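Local coordinates for flavodoxin (Aquifex aeolicus, PDB 2ARK), which carries FMN and probably serves as a low-potential electron donor to a number of redox enzymes, at the interface of chains A and B. Coordinates in Å, arbitrary orientation; residue numbers count along the deposited sequence, not the author numbering. Chains: chain A/B, Flavodoxin.

The interface of chains A and B. Residues chain A 83, 113, 116-117; chain B 126, 136-137.
B:Tyr137 meets the C-terminal end of helix 104-117 of chain A in one patch of a two-fold symmetric interface between two copies of this flavodoxin-family protein; the patch recurs with the chains exchanged, and the interface may not be the biological one. The phenol oxygen OH of B:Tyr137 donates to the backbone O of A:Thr113 at 2.8 Å, lying above that carbonyl's plane, while the acceptor sits at the edge of the tyrosine ring and in its plane. The same OH accepts from the amide ND2 of A:Asn117 at 3.0 Å; the 166° angle at the hydrogen makes this bond nearly straight, and OH lies close to the amide plane, where the N-H points. OG1 of A:Thr113 adds a weak bond at most. Alongside, CB of selenomethionine A:Met116 packs on CE2 of B:Tyr137 at 3.9 Å, and its chain bends at chi3 (-70°) to bring the terminal CE near CD2 of the ring. An alanine in place of B:Tyr137 would probably leave the A:Asn117 amide and the A:Thr113 carbonyl without their mates across the interface and open a gap beside A:Met116.

Further along, B:His136 and A:Trp83 meet edge-to-face with planes 70° apart, CE1 of the imidazole standing 3.6 Å from CZ2 at the indole rim. The methyl CG2 of B:Thr126 lies over one indole face, away from its centre, 3.8 Å from CZ2 of A:Trp83.

Within chain A, the indole NE1 of A:Trp83 reaches both oxygens of A:Asn117: backbone O at 2.9 Å and side-chain OD1 at 3.2 Å. Both bonds are clearly bent at the hydrogen, with the acceptors tilted out of the indole plane. Engaging OD1 would help set the amide's rotation, with ND2 turned toward the tyrosine. A water bridges the backbone O atoms of A:Met116, A:Asn117 and B:His136.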
loop_
_atom_site.group_PDB
_atom_site.type_symbol
_atom_site.label_atom_id
_atom_site.label_comp_id
_atom_site.label_asym_id
_atom_site.label_seq_id
_atom_site.Cartn_x
_atom_site.Cartn_y
_atom_site.Cartn_z
ATOM N N TRP A 83 -13.626 12.350 14.217
ATOM C CA TRP A 83 -12.923 12.459 12.960
ATOM C C TRP A 83 -13.009 13.911 12.529
ATOM O O TRP A 83 -14.105 14.503 12.480
ATOM C CB TRP A 83 -13.482 11.512 11.879
ATOM C CG TRP A 83 -12.678 11.567 10.568
ATOM C CD1 TRP A 83 -11.643 10.763 10.210
ATOM C CD2 TRP A 83 -12.830 12.509 9.487
ATOM N NE1 TRP A 83 -11.145 11.128 8.980
ATOM C CE2 TRP A 83 -11.856 12.192 8.512
ATOM C CE3 TRP A 83 -13.696 13.586 9.250
ATOM C CZ2 TRP A 83 -11.729 12.896 7.312
ATOM C CZ3 TRP A 83 -13.561 14.297 8.053
ATOM C CH2 TRP A 83 -12.585 13.940 7.099
ATOM N N THR A 113 -2.444 3.708 7.314
ATOM C CA THR A 113 -3.350 4.388 6.416
ATOM C C THR A 113 -4.626 4.804 7.100
ATOM O O THR A 113 -5.200 5.842 6.800
ATOM C CB THR A 113 -3.525 3.666 5.024
ATOM O OG1 THR A 113 -4.913 3.422 4.728
ATOM C CG2 THR A 113 -2.760 2.420 4.976
HETATM N N MSE A 116 -3.549 7.781 9.225
HETATM C CA MSE A 116 -3.384 8.976 8.411
HETATM C C MSE A 116 -4.695 9.601 8.068
HETATM O O MSE A 116 -4.801 10.827 7.927
HETATM C CB MSE A 116 -2.603 8.696 7.148
HETATM C CG MSE A 116 -1.141 8.648 7.435
HETATM SE SE MSE A 116 -0.063 8.488 5.800
HETATM C CE MSE A 116 -0.570 6.546 5.271
ATOM N N ASN A 117 -5.707 8.758 7.954
ATOM C CA ASN A 117 -7.010 9.235 7.562
ATOM C C ASN A 117 -7.564 10.203 8.601
ATOM O O ASN A 117 -8.312 11.108 8.261
ATOM C CB ASN A 117 -7.947 8.051 7.354
ATOM C CG ASN A 117 -9.119 8.390 6.497
ATOM O OD1 ASN A 117 -10.133 8.883 6.990
ATOM N ND2 ASN A 117 -9.010 8.094 5.198
ATOM N N THR B 126 -7.270 15.940 6.239
ATOM C CA THR B 126 -8.680 15.609 6.432
ATOM C C THR B 126 -9.613 16.567 5.690
ATOM O O THR B 126 -10.656 16.135 5.177
ATOM C CB THR B 126 -9.064 15.639 7.924
ATOM O OG1 THR B 126 -8.540 16.832 8.533
ATOM C CG2 THR B 126 -8.540 14.428 8.640
ATOM N N HIS B 136 -6.637 13.150 1.654
ATOM C CA HIS B 136 -6.297 12.345 2.826
ATOM C C HIS B 136 -4.880 11.754 2.840
ATOM O O HIS B 136 -4.356 11.444 3.917
ATOM C CB HIS B 136 -7.355 11.232 3.097
ATOM C CG HIS B 136 -8.745 11.737 3.399
ATOM N ND1 HIS B 136 -9.019 13.039 3.789
ATOM C CD2 HIS B 136 -9.944 11.094 3.385
ATOM C CE1 HIS B 136 -10.319 13.171 3.998
ATOM N NE2 HIS B 136 -10.903 12.006 3.766
ATOM N N TYR B 137 -4.281 11.557 1.667
ATOM C CA TYR B 137 -2.982 10.881 1.558
ATOM C C TYR B 137 -2.015 11.767 0.816
ATOM O O TYR B 137 -0.865 11.414 0.573
ATOM C CB TYR B 137 -3.130 9.459 0.939
ATOM C CG TYR B 137 -4.036 8.610 1.842
ATOM C CD1 TYR B 137 -5.365 8.344 1.498
ATOM C CD2 TYR B 137 -3.590 8.183 3.084
ATOM C CE1 TYR B 137 -6.210 7.608 2.368
ATOM C CE2 TYR B 137 -4.433 7.447 3.962
ATOM C CZ TYR B 137 -5.737 7.177 3.580
ATOM O OH TYR B 137 -6.555 6.484 4.434
HETATM O O HOH W 1 -6.385 12.719 6.162
#